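Local coordinates for iron-sulfur cluster assembly scaffold protein NifU (Fervidobacterium islandicum, PDB 6A6F), which binds zinc and probably serves as a scaffold or sulfur-transfer protein of the SUF system for iron-sulfur cluster assembly, at residues E92-L96 / I109-K115; E86-A91 / V104-I108. All coordinates share one frame. Residue numbers count along the deposited sequence, not the author numbering.

Interaction 1 (E92-L96 / I109-K115)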
loop_
_atom_site.group_PDB
_atom_site.type_symbol
_atom_site.label_atom_id
_atom_site.label_comp_id
_atom_site.label_asym_id
_atom_site.label_seq_id
_atom_site.Cartn_x
_atom_site.Cartn_y
_atom_site.Cartn_z
ATOM N N GLU A 92 8.313 -11.512 17.374
ATOM C CA GLU A 92 8.010 -12.835 16.895
ATOM C C GLU A 92 7.340 -13.675 18.008
ATOM O O GLU A 92 6.283 -14.275 17.769
ATOM C CB GLU A 92 9.268 -13.543 16.341
ATOM C CG GLU A 92 8.931 -14.908 15.755
ATOM C CD GLU A 92 9.998 -15.506 14.853
ATOM O OE1 GLU A 92 11.171 -15.489 15.252
ATOM O OE2 GLU A 92 9.640 -16.013 13.749
ATOM N N ASN A 93 7.895 -13.669 19.217
ATOM C CA ASN A 93 7.210 -14.337 20.345
ATOM C C ASN A 93 5.755 -13.924 20.500
ATOM O O ASN A 93 4.888 -14.764 20.750
ATOM C CB ASN A 93 7.942 -14.126 21.681
ATOM C CG ASN A 93 9.222 -14.947 21.779
ATOM O OD1 ASN A 93 9.529 -15.745 20.893
ATOM N ND2 ASN A 93 9.986 -14.731 22.838
ATOM N N MET A 94 5.484 -12.635 20.376
ATOM C CA MET A 94 4.108 -12.129 20.439
ATOM C C MET A 94 3.235 -12.849 19.417
ATOM O O MET A 94 2.129 -13.332 19.740
ATOM C CB MET A 94 4.080 -10.603 20.185
ATOM C CG MET A 94 2.751 -9.917 20.483
ATOM S SD MET A 94 2.702 -8.132 20.265
ATOM C CE MET A 94 3.309 -7.997 18.575
ATOM N N MET A 95 3.735 -12.939 18.184
ATOM C CA MET A 95 2.967 -13.487 17.089
ATOM C C MET A 95 2.677 -14.951 17.295
ATOM O O MET A 95 1.594 -15.402 17.008
ATOM C CB MET A 95 3.706 -13.310 15.765
ATOM C CG MET A 95 3.573 -11.912 15.187
ATOM S SD MET A 95 1.844 -11.515 14.886
ATOM C CE MET A 95 1.517 -10.290 16.117
ATOM N N LEU A 96 3.660 -15.689 17.772
ATOM C CA LEU A 96 3.442 -17.063 18.144
ATOM C C LEU A 96 2.678 -16.905 19.450
ATOM O O LEU A 96 2.399 -15.796 19.878
ATOM C CB LEU A 96 4.787 -17.785 18.303
ATOM C CG LEU A 96 5.768 -17.648 17.126
ATOM C CD1 LEU A 96 7.166 -18.106 17.510
ATOM C CD2 LEU A 96 5.301 -18.375 15.874
ATOM N N ILE A 109 3.309 -3.391 20.463
ATOM C CA ILE A 109 2.159 -4.086 21.047
ATOM C C ILE A 109 0.835 -3.785 20.316
ATOM O O ILE A 109 -0.116 -4.564 20.398
ATOM C CB ILE A 109 2.001 -3.794 22.562
ATOM C CG1 ILE A 109 1.124 -4.844 23.230
ATOM C CG2 ILE A 109 1.414 -2.448 22.854
ATOM C CD1 ILE A 109 1.802 -6.187 23.324
ATOM N N ASN A 110 0.789 -2.688 19.564
ATOM C CA ASN A 110 -0.414 -2.375 18.805
ATOM C C ASN A 110 -0.741 -3.425 17.714
ATOM O O ASN A 110 -1.865 -3.520 17.307
ATOM C CB ASN A 110 -0.341 -0.933 18.307
ATOM C CG ASN A 110 -0.459 0.058 19.454
ATOM O OD1 ASN A 110 -1.392 -0.039 20.211
ATOM N ND2 ASN A 110 0.501 0.952 19.628
ATOM N N PHE A 111 0.209 -4.288 17.353
ATOM C CA PHE A 111 -0.023 -5.341 16.420
ATOM C C PHE A 111 -0.471 -6.689 17.026
ATOM O O PHE A 111 -0.629 -7.646 16.283
ATOM C CB PHE A 111 1.272 -5.574 15.637
ATOM C CG PHE A 111 1.683 -4.393 14.805
ATOM C CD1 PHE A 111 1.136 -4.215 13.547
ATOM C CD2 PHE A 111 2.593 -3.472 15.279
ATOM C CE1 PHE A 111 1.477 -3.146 12.764
ATOM C CE2 PHE A 111 2.971 -2.377 14.493
ATOM C CZ PHE A 111 2.396 -2.210 13.234
ATOM N N TYR A 112 -0.622 -6.751 18.344
ATOM C CA TYR A 112 -0.998 -7.967 19.073
ATOM C C TYR A 112 -2.099 -8.734 18.355
ATOM O O TYR A 112 -1.988 -9.901 18.146
ATOM C CB TYR A 112 -1.455 -7.607 20.501
ATOM C CG TYR A 112 -1.781 -8.805 21.343
ATOM C CD1 TYR A 112 -0.782 -9.505 21.972
ATOM C CD2 TYR A 112 -3.095 -9.268 21.466
ATOM C CE1 TYR A 112 -1.059 -10.610 22.745
ATOM C CE2 TYR A 112 -3.392 -10.377 22.239
ATOM C CZ TYR A 112 -2.371 -11.029 22.875
ATOM O OH TYR A 112 -2.629 -12.135 23.615
ATOM N N ASP A 113 -3.137 -8.044 17.951
ATOM C CA ASP A 113 -4.286 -8.700 17.317
ATOM C C ASP A 113 -4.009 -9.439 16.022
ATOM O O ASP A 113 -4.776 -10.327 15.620
ATOM C CB ASP A 113 -5.359 -7.697 17.004
ATOM C CG ASP A 113 -6.469 -7.748 17.984
ATOM O OD1 ASP A 113 -7.183 -8.791 17.974
ATOM O OD2 ASP A 113 -6.627 -6.761 18.748
ATOM N N VAL A 114 -2.930 -9.084 15.367
ATOM C CA VAL A 114 -2.616 -9.715 14.106
ATOM C C VAL A 114 -2.366 -11.207 14.269
ATOM O O VAL A 114 -2.574 -11.992 13.324
ATOM C CB VAL A 114 -1.403 -8.990 13.473
ATOM C CG1 VAL A 114 -0.944 -9.714 12.215
ATOM C CG2 VAL A 114 -1.792 -7.542 13.192
ATOM N N LYS A 115 -1.896 -11.616 15.443
ATOM C CA LYS A 115 -1.593 -13.012 15.690
ATOM C C LYS A 115 -2.825 -13.937 15.531
ATOM O O LYS A 115 -2.679 -15.126 15.362
ATOM C CB LYS A 115 -1.003 -13.184 17.082
ATOM C CG LYS A 115 -2.020 -13.107 18.196
ATOM C CD LYS A 115 -1.369 -13.319 19.554
ATOM C CE LYS A 115 -2.423 -13.660 20.590
ATOM N NZ LYS A 115 -1.751 -14.327 21.728
#

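Interaction 2 (E86-A91 / V104-I108)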
loop_
_atom_site.group_PDB
_atom_site.type_symbol
_atom_site.label_atom_id
_atom_site.label_comp_id
_atom_site.label_asym_id
_atom_site.label_seq_id
_atom_site.Cartn_x
_atom_site.Cartn_y
_atom_site.Cartn_z
ATOM N N GLU A 86 16.720 -8.176 20.053
ATOM C CA GLU A 86 15.909 -8.559 21.197
ATOM C C GLU A 86 14.466 -8.093 20.988
ATOM O O GLU A 86 13.506 -8.826 21.285
ATOM C CB GLU A 86 16.506 -7.972 22.481
ATOM C CG GLU A 86 15.720 -8.242 23.767
ATOM C CD GLU A 86 16.175 -7.358 24.924
ATOM O OE1 GLU A 86 15.563 -7.426 26.028
ATOM O OE2 GLU A 86 17.152 -6.593 24.722
ATOM N N MET A 87 14.302 -6.869 20.480
ATOM C CA MET A 87 12.959 -6.424 20.076
ATOM C C MET A 87 12.346 -7.367 19.102
ATOM O O MET A 87 11.218 -7.823 19.294
ATOM C CB MET A 87 13.031 -5.074 19.417
ATOM C CG MET A 87 12.361 -4.002 20.205
ATOM S SD MET A 87 12.495 -2.434 19.300
ATOM C CE MET A 87 14.218 -2.175 19.654
ATOM N N MET A 88 13.102 -7.672 18.052
ATOM C CA MET A 88 12.657 -8.631 17.042
ATOM C C MET A 88 12.218 -9.977 17.640
ATOM O O MET A 88 11.148 -10.493 17.295
ATOM C CB MET A 88 13.770 -8.850 16.032
ATOM C CG MET A 88 13.423 -9.737 14.853
ATOM S SD MET A 88 13.672 -11.529 15.071
ATOM C CE MET A 88 15.208 -11.610 15.957
ATOM N N LYS A 89 13.034 -10.536 18.541
ATOM C CA LYS A 89 12.680 -11.817 19.185
ATOM C C LYS A 89 11.360 -11.715 19.967
ATOM O O LYS A 89 10.461 -12.572 19.858
ATOM C CB LYS A 89 13.852 -12.283 20.081
ATOM C CG LYS A 89 13.652 -13.663 20.722
ATOM C CD LYS A 89 14.409 -13.825 22.055
ATOM C CE LYS A 89 13.637 -13.180 23.208
ATOM N NZ LYS A 89 14.459 -12.875 24.418
ATOM N N ASN A 90 11.214 -10.650 20.731
ATOM C CA ASN A 90 9.946 -10.364 21.373
ATOM C C ASN A 90 8.739 -10.238 20.445
ATOM O O ASN A 90 7.650 -10.721 20.791
ATOM C CB ASN A 90 10.060 -9.138 22.212
ATOM C CG ASN A 90 10.666 -9.445 23.552
ATOM O OD1 ASN A 90 9.962 -9.883 24.459
ATOM N ND2 ASN A 90 11.963 -9.207 23.693
ATOM N N ALA A 91 8.934 -9.634 19.262
ATOM C CA ALA A 91 7.821 -9.377 18.343
ATOM C C ALA A 91 7.352 -10.665 17.744
ATOM O O ALA A 91 6.134 -10.884 17.619
ATOM C CB ALA A 91 8.242 -8.425 17.239
ATOM N N VAL A 104 9.918 -3.899 26.246
ATOM C CA VAL A 104 10.805 -3.950 25.098
ATOM C C VAL A 104 10.033 -3.556 23.813
ATOM O O VAL A 104 10.585 -2.917 22.943
ATOM C CB VAL A 104 11.402 -5.361 24.942
ATOM C CG1 VAL A 104 12.113 -5.529 23.612
ATOM C CG2 VAL A 104 12.364 -5.658 26.091
ATOM N N LEU A 105 8.757 -3.931 23.713
ATOM C CA LEU A 105 8.009 -3.751 22.477
ATOM C C LEU A 105 7.473 -2.368 22.286
ATOM O O LEU A 105 7.375 -1.915 21.150
ATOM C CB LEU A 105 6.874 -4.767 22.342
ATOM C CG LEU A 105 7.430 -6.166 22.053
ATOM C CD1 LEU A 105 6.294 -7.140 21.726
ATOM C CD2 LEU A 105 8.523 -6.167 20.960
ATOM N N GLY A 106 7.086 -1.722 23.378
ATOM C CA GLY A 106 6.398 -0.457 23.330
ATOM C C GLY A 106 5.184 -0.479 22.393
ATOM O O GLY A 106 4.291 -1.350 22.524
ATOM N N PRO A 107 5.133 0.472 21.426
ATOM C CA PRO A 107 3.951 0.555 20.545
ATOM C C PRO A 107 3.849 -0.647 19.564
ATOM O O PRO A 107 2.839 -0.796 18.912
ATOM C CB PRO A 107 4.181 1.879 19.797
ATOM C CG PRO A 107 5.654 1.974 19.698
ATOM C CD PRO A 107 6.143 1.473 21.058
ATOM N N ILE A 108 4.869 -1.492 19.473
ATOM C CA ILE A 108 4.802 -2.671 18.651
ATOM C C ILE A 108 3.667 -3.569 19.185
ATOM O O ILE A 108 3.073 -4.363 18.427
ATOM C CB ILE A 108 6.145 -3.402 18.564
ATOM C CG1 ILE A 108 7.212 -2.488 17.988
ATOM C CG2 ILE A 108 6.034 -4.673 17.714
ATOM C CD1 ILE A 108 8.627 -2.999 18.218
#

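Interaction 1 (E92-L96 / I109-K115)
The last turn of helix 81-95 meets a run of 3-10 turns at residues 109-115, in the helical part of the NifU-like domain. The CA atoms come closest at the C-terminal ends of the two segments, where Met95 CA and Lys115 CA are 4.8 Å apart. Met94 CA lies 6.7 Å from Tyr112 CA. Leu96 N still makes a hydrogen bond to Glu92 O (3.0 Å), but Leu96 itself has left helical geometry. No hydrogen bond links the segments, so the contact is packing. The extended Met94 side chain reaches across to Ile109 and Tyr112. Its SD lies 3.7 Å from Ile109 CD1 and its CG 3.9 Å from Tyr112 CD1. The sulfur sits at the edge of the Tyr112 ring, a Met-aromatic contact. Met95 bends back, bringing CE to 3.4 Å from Phe111 O and 4.1 Å from Val114 CB. Lys115 lies over the helix end, with CB 3.4 Å from Met95 O and CD 3.5 Å from Met94 O. Its NZ hydrogen-bonds to Tyr112 OH (3.0 Å). The Val114 side chain is about 9 Å from the bound zinc. Phe124 of helix 118-135 touches both methionines and Phe111, while Ile10 of helix 8-14 meets Phe111.

Interaction 2 (E86-A91 / V104-I108)
In the helical part of the NifU-like domain, helix 81-95 packs against the end of the short helix 102-105 and the 3-10 turn after it. Val104 comes first and points toward the helix. Its CG1 is 3.7 Å from Met87 CG and 3.7 Å from Asn90 ND2, and its CG2 is 3.7 Å from Glu86 OE1. Leu105 follows, with CD2 lying 3.6 Å from both Met87 O and Asn90 CB. Gly106 leaves helical geometry with a positive phi, and Pro107 and Ile108 lie in a 3-10 turn. Ile108 points toward the helix again, where CD1 is 4.1 Å from Met87 SD and CG2 is 4.4 Å from Ala91 CB. Phe124 and Trp128 of helix 118-135 and Val71 of helix 63-76 also touch Ile108. The contact is mainly apolar, with no hydrogen bond across it. Asn90 nevertheless binds Asp101 N through OD1, just before helix 102-105, while its ND2 donates to Glu86 O at 2.9 Å.

From the N terminus, the chain first enters both contacts on helix 81-95: residues 86-91 belong to interaction 2 and residues 92-96 to interaction 1. It leaves the helix, passes through a loop and helix 102-105, and returns. Interaction 2 closes a loop when residues 104-108 meet 86-91, with 12 residues between the segments. Interaction 1 closes a second when 109-115 meet 92-96, again with 12 between. The segments alternate along the chain, so the two closures cross. Together they hold the connection leading to helix 118-135 alongside helix 81-95, in broadly the same direction. Met94 joins the contacts directly: its CE is 3.6 Å from Ile108 O, and its SD is 4.0 Å from Leu105 CD1.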